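Nitrate/nitrite sensor protein NarX (Escherichia coli K12, PDB 3EZI) senses nitrate and nitrite through its periplasmic domain, the part described here, and passes the signal to the response regulators NarL and NarP. Local coordinates at residues 14-19 and 88-93; 70-75 and 80-85. One frame throughout, in Å; residues are numbered along the deposited sequence. Where two conformers were deposited one is given.

Contact 1. Residues 14-19 and 88-93. With IPA (isopropyl alcohol), chain E.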
loop_
_atom_site.group_PDB
_atom_site.type_symbol
_atom_site.label_atom_id
_atom_site.label_comp_id
_atom_site.label_asym_id
_atom_site.label_seq_id
_atom_site.Cartn_x
_atom_site.Cartn_y
_atom_site.Cartn_z
ATOM N N MET A 14 -2.997 3.481 6.107
ATOM C CA MET A 14 -3.103 3.143 7.528
ATOM C C MET A 14 -2.345 1.861 7.893
ATOM O O MET A 14 -1.623 1.826 8.912
ATOM C CB MET A 14 -4.606 3.035 7.927
ATOM C CG MET A 14 -4.896 2.521 9.342
ATOM S SD MET A 14 -4.692 0.731 9.656
ATOM C CE MET A 14 -6.195 -0.044 8.959
ATOM N N GLN A 15 -2.491 0.816 7.071
ATOM C CA GLN A 15 -1.827 -0.457 7.330
ATOM C C GLN A 15 -0.307 -0.368 7.267
ATOM O O GLN A 15 0.379 -1.077 7.992
ATOM C CB GLN A 15 -2.328 -1.525 6.357
ATOM C CG GLN A 15 -3.781 -1.948 6.656
ATOM C CD GLN A 15 -4.285 -2.958 5.646
ATOM O OE1 GLN A 15 -3.712 -4.035 5.494
ATOM N NE2 GLN A 15 -5.350 -2.597 4.917
ATOM N N SER A 16 0.228 0.494 6.405
ATOM C CA SER A 16 1.689 0.619 6.354
ATOM C C SER A 16 2.213 1.322 7.628
ATOM O O SER A 16 3.262 0.943 8.156
ATOM C CB SER A 16 2.139 1.376 5.094
ATOM O OG SER A 16 1.950 2.767 5.209
ATOM N N TYR A 17 1.490 2.328 8.134
ATOM C CA TYR A 17 1.932 2.995 9.356
ATOM C C TYR A 17 1.840 2.003 10.507
ATOM O O TYR A 17 2.681 2.033 11.405
ATOM C CB TYR A 17 1.048 4.206 9.734
ATOM C CG TYR A 17 1.098 5.421 8.814
ATOM C CD1 TYR A 17 2.248 5.771 8.150
ATOM C CD2 TYR A 17 -0.025 6.251 8.684
ATOM C CE1 TYR A 17 2.308 6.954 7.344
ATOM C CE2 TYR A 17 0.016 7.432 7.896
ATOM C CZ TYR A 17 1.193 7.768 7.233
ATOM O OH TYR A 17 1.258 8.943 6.499
ATOM N N ARG A 18 0.783 1.171 10.514
ATOM C CA ARG A 18 0.571 0.152 11.556
ATOM C C ARG A 18 1.716 -0.885 11.611
ATOM O O ARG A 18 2.183 -1.262 12.686
ATOM C CB ARG A 18 -0.748 -0.598 11.307
ATOM C CG ARG A 18 -1.882 -0.268 12.218
ATOM C CD ARG A 18 -2.736 -1.510 12.523
ATOM N NE ARG A 18 -3.003 -2.299 11.321
ATOM C CZ ARG A 18 -4.162 -2.900 11.096
ATOM N NH1 ARG A 18 -5.131 -2.796 11.990
ATOM N NH2 ARG A 18 -4.364 -3.569 9.965
ATOM N N LEU A 19 2.143 -1.363 10.441
ATOM C CA LEU A 19 3.257 -2.306 10.357
ATOM C C LEU A 19 4.561 -1.635 10.763
ATOM O O LEU A 19 5.399 -2.258 11.413
ATOM C CB LEU A 19 3.393 -2.889 8.915
ATOM C CG LEU A 19 2.587 -4.167 8.702
ATOM C CD1 LEU A 19 2.555 -4.543 7.199
ATOM C CD2 LEU A 19 3.244 -5.287 9.514
ATOM N N GLN A 88 7.674 6.640 1.205
ATOM C CA GLN A 88 7.640 6.604 -0.247
ATOM C C GLN A 88 6.387 5.822 -0.705
ATOM O O GLN A 88 5.714 6.225 -1.664
ATOM C CB GLN A 88 8.897 5.939 -0.818
ATOM C CG GLN A 88 8.880 5.905 -2.375
ATOM C CD GLN A 88 10.119 5.262 -3.034
ATOM O OE1 GLN A 88 10.112 4.993 -4.241
ATOM N NE2 GLN A 88 11.186 5.047 -2.261
ATOM N N PHE A 89 6.074 4.717 -0.026
ATOM C CA PHE A 89 4.885 3.939 -0.417
ATOM C C PHE A 89 3.607 4.804 -0.256
ATOM O O PHE A 89 2.717 4.813 -1.120
ATOM C CB PHE A 89 4.769 2.684 0.461
ATOM C CG PHE A 89 3.565 1.830 0.152
ATOM C CD1 PHE A 89 3.469 1.136 -1.045
ATOM C CD2 PHE A 89 2.576 1.649 1.126
ATOM C CE1 PHE A 89 2.398 0.248 -1.279
ATOM C CE2 PHE A 89 1.498 0.770 0.903
ATOM C CZ PHE A 89 1.421 0.078 -0.292
ATOM N N VAL A 90 3.521 5.521 0.844
ATOM C CA VAL A 90 2.351 6.387 1.094
ATOM C C VAL A 90 2.298 7.505 0.024
ATOM O O VAL A 90 1.208 7.830 -0.484
ATOM C CB VAL A 90 2.431 6.970 2.549
ATOM C CG1 VAL A 90 1.410 8.087 2.765
ATOM C CG2 VAL A 90 2.148 5.849 3.568
ATOM N N ALA A 91 3.455 8.073 -0.344
ATOM C CA ALA A 91 3.481 9.126 -1.374
ATOM C C ALA A 91 2.971 8.567 -2.702
ATOM O O ALA A 91 2.277 9.270 -3.464
ATOM C CB ALA A 91 4.937 9.696 -1.560
ATOM N N GLY A 92 3.325 7.306 -2.981
ATOM C CA GLY A 92 2.884 6.627 -4.193
ATOM C C GLY A 92 1.349 6.432 -4.202
ATOM O O GLY A 92 0.710 6.524 -5.239
ATOM N N LEU A 93 0.788 6.132 -3.038
ATOM C CA LEU A 93 -0.680 5.946 -2.879
ATOM C C LEU A 93 -1.355 7.301 -3.090
ATOM O O LEU A 93 -2.436 7.374 -3.684
ATOM C CB LEU A 93 -0.985 5.439 -1.464
ATOM C CG LEU A 93 -0.649 3.979 -1.157
ATOM C CD1 LEU A 93 -0.868 3.694 0.331
ATOM C CD2 LEU A 93 -1.518 3.095 -2.072
HETATM C C1 IPA E . 7.976 3.006 -7.007
HETATM C C2 IPA E . 7.269 3.520 -5.794
HETATM C C3 IPA E . 5.913 3.197 -6.360
HETATM O O2 IPA E . 7.505 4.929 -5.524
#
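S16 and V90 meet where helices 3-22 and 82-99, the first and last of the antiparallel four-helix bundle of the NarX sensor domain, run side by side. The two short segments are antiparallel at 174°, with axes 10.3 Å apart, and no hydrogen bond joins them. The tight part is small: in the conformer described, S16 OG sits 3.5 Å from V90 CG2 and bonds to R13 O within its own helix. On the interior side S16 CB lies obliquely against the F89 ring, 4.0 Å from CD2. With CG anti to the backbone N (chi1 179°), that ring reaches into the core, where M36 of helix 30-40 and L61, Y64 and L69 of helix 55-75 also touch it. The outer side is looser. Here the side chains of Y17, an exposed residue, and V90 cross at about a right angle, and Y17 CE1 stops 3.9 Å from V90 CG2. On the side of helix 82-99 turned from helix 3-22, Q88 OE1 accepts a hydrogen bond from O2 of an isopropyl alcohol (2.9 Å), probably from the crystallisation liquor. On the solvent side, Y17 OH comes within 3.8 Å of V90 CG1.

Contact 2. Residues 70-75 and 80-85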
loop_
_atom_site.group_PDB
_atom_site.type_symbol
_atom_site.label_atom_id
_atom_site.label_comp_id
_atom_site.label_asym_id
_atom_site.label_seq_id
_atom_site.Cartn_x
_atom_site.Cartn_y
_atom_site.Cartn_z
ATOM N N ILE A 70 7.872 -4.827 1.904
ATOM C CA ILE A 70 7.767 -5.927 2.843
ATOM C C ILE A 70 9.167 -6.529 3.176
ATOM O O ILE A 70 9.457 -6.817 4.367
ATOM C CB ILE A 70 6.753 -6.963 2.324
ATOM C CG1 ILE A 70 5.337 -6.348 2.358
ATOM C CG2 ILE A 70 6.852 -8.239 3.141
ATOM C CD1 ILE A 70 4.769 -6.124 3.812
ATOM N N PRO A 71 10.043 -6.738 2.169
ATOM C CA PRO A 71 11.380 -7.294 2.479
ATOM C C PRO A 71 12.137 -6.422 3.503
ATOM O O PRO A 71 12.743 -6.936 4.460
ATOM C CB PRO A 71 12.067 -7.331 1.122
ATOM C CG PRO A 71 10.930 -7.654 0.171
ATOM C CD PRO A 71 9.761 -6.815 0.711
ATOM N N ALA A 72 12.083 -5.109 3.315
ATOM C CA ALA A 72 12.734 -4.188 4.238
ATOM C C ALA A 72 12.083 -4.214 5.638
ATOM O O ALA A 72 12.790 -4.159 6.667
ATOM C CB ALA A 72 12.710 -2.768 3.650
ATOM N N LEU A 73 10.752 -4.304 5.700
ATOM C CA LEU A 73 10.075 -4.334 7.006
ATOM C C LEU A 73 10.401 -5.636 7.777
ATOM O O LEU A 73 10.503 -5.634 9.021
ATOM C CB LEU A 73 8.561 -4.170 6.811
ATOM C CG LEU A 73 8.090 -2.745 6.455
ATOM C CD1 LEU A 73 6.618 -2.797 5.992
ATOM C CD2 LEU A 73 8.209 -1.814 7.703
ATOM N N MET A 74 10.576 -6.734 7.039
ATOM C CA MET A 74 10.904 -8.035 7.668
ATOM C C MET A 74 12.334 -8.058 8.220
ATOM O O MET A 74 12.624 -8.717 9.233
ATOM C CB MET A 74 10.703 -9.181 6.657
ATOM C CG MET A 74 9.264 -9.580 6.482
ATOM S SD MET A 74 9.028 -10.760 5.130
ATOM C CE MET A 74 9.938 -12.229 5.812
ATOM N N ARG A 75 13.223 -7.344 7.542
ATOM C CA ARG A 75 14.614 -7.244 7.949
ATOM C C ARG A 75 14.860 -6.225 9.083
ATOM O O ARG A 75 15.738 -6.442 9.917
ATOM C CB ARG A 75 15.494 -6.855 6.743
ATOM C CG ARG A 75 15.812 -7.963 5.700
ATOM C CD ARG A 75 16.435 -7.386 4.406
ATOM N NE ARG A 75 16.831 -8.419 3.434
ATOM C CZ ARG A 75 15.983 -9.167 2.720
ATOM N NH1 ARG A 75 14.675 -9.022 2.851
ATOM N NH2 ARG A 75 16.458 -10.059 1.860
ATOM N N GLU A 80 14.649 3.324 11.966
ATOM C CA GLU A 80 15.641 4.203 11.358
ATOM C C GLU A 80 15.618 4.376 9.839
ATOM O O GLU A 80 15.437 5.482 9.357
ATOM C CB GLU A 80 17.038 3.736 11.801
ATOM C CG GLU A 80 18.165 4.728 11.581
ATOM C CD GLU A 80 19.517 4.065 11.708
ATOM O OE1 GLU A 80 19.753 3.374 12.730
ATOM O OE2 GLU A 80 20.341 4.229 10.779
ATOM N N THR A 81 15.816 3.318 9.065
ATOM C CA THR A 81 15.824 3.528 7.611
ATOM C C THR A 81 14.537 3.079 6.905
ATOM O O THR A 81 14.164 3.616 5.840
ATOM C CB THR A 81 17.037 2.808 6.946
ATOM O OG1 THR A 81 16.953 1.407 7.208
ATOM C CG2 THR A 81 18.379 3.356 7.506
ATOM N N VAL A 82 13.841 2.106 7.478
ATOM C CA VAL A 82 12.623 1.658 6.802
ATOM C C VAL A 82 11.497 2.705 6.890
ATOM O O VAL A 82 10.507 2.618 6.184
ATOM C CB VAL A 82 12.166 0.250 7.348
ATOM C CG1 VAL A 82 11.619 0.344 8.782
ATOM C CG2 VAL A 82 11.165 -0.359 6.406
ATOM N N SER A 83 11.659 3.701 7.754
ATOM C CA SER A 83 10.632 4.746 7.876
ATOM C C SER A 83 10.497 5.479 6.546
ATOM O O SER A 83 9.387 5.800 6.104
ATOM C CB SER A 83 11.003 5.771 8.958
ATOM O OG SER A 83 9.894 6.626 9.237
ATOM N N ALA A 84 11.627 5.756 5.909
ATOM C CA ALA A 84 11.591 6.470 4.627
ATOM C C ALA A 84 10.936 5.607 3.515
ATOM O O ALA A 84 10.297 6.138 2.587
ATOM C CB ALA A 84 12.990 6.919 4.221
ATOM N N ASP A 85 11.079 4.287 3.611
ATOM C CA ASP A 85 10.478 3.409 2.614
ATOM C C ASP A 85 8.942 3.426 2.757
ATOM O O ASP A 85 8.223 3.332 1.768
ATOM C CB ASP A 85 11.014 1.982 2.768
ATOM C CG ASP A 85 12.519 1.890 2.491
ATOM O OD1 ASP A 85 12.931 2.133 1.338
ATOM O OD2 ASP A 85 13.283 1.585 3.426
#
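V82 turns CG2 anti to its backbone N and leaves CG1 between N and the carbonyl carbon (chi1 71°), while L73 has CG beside its own N; with CD1 continuing the chain away from CA (chi2 168°), CD2 is the branch turned to V82. These rotations bring L73 CD2 to 3.5 Å from V82 CG2, the closest approach between 70-75 and 80-85, with the two side chains crossing at about a right angle. The same methyl, V82 CG2, also lies 4.0 Å from A72 CB, so one branch of the valine packs against two successive residues of the facing helix. Consistent with the small side chain of A72, its CA is 6.4 Å from V82 CA. The motif is a helical hairpin: helix 55-75 ends, a short connection follows, and helix 82-99 sets off beside it, with V82 near its start. L20 of helix 3-22 touches V82 as well, and V23 and L25 of the following loop touch L73, so the end of helix 3-22 and the loop after it pack against the buried residues V82 and L73. Toward the more exposed half the packing thins. In the conformer described, D85 OD2 stays 4.4 Å from A72 CB, a loose contact. One turn along helix 55-75, R75 folds its side chain back on P71. Its NH1 donates to P71 O at 3.3 Å in a fairly straight bond (N-H...O 158°), with P71 O in the guanidinium plane and the donor well above the carbonyl plane. R75 N bonds to the same oxygen at 3.1 Å from the opposite face of that carbonyl.

How the contacts relate
From the N terminus, helix 3-22 supplies residues 14-19 of contact 1, but their partners arrive only after 68 intervening residues. Within that long excursion the chain forms helices 30-40, 43-52 and 55-75, and the end of the last of these enters contact 2 through residues 70-75. Contact 2 closes a much shorter loop, with four residues before 80-85, and lies wholly within the larger loop of contact 1. Segment 80-85 then leads within two residues into 88-93, so helix 82-99 serves both contacts. Their centres are 11 Å apart: contact 2 pairs neighbouring helices near a turn, whereas contact 1, close to the chain's centre, joins its first and last helices.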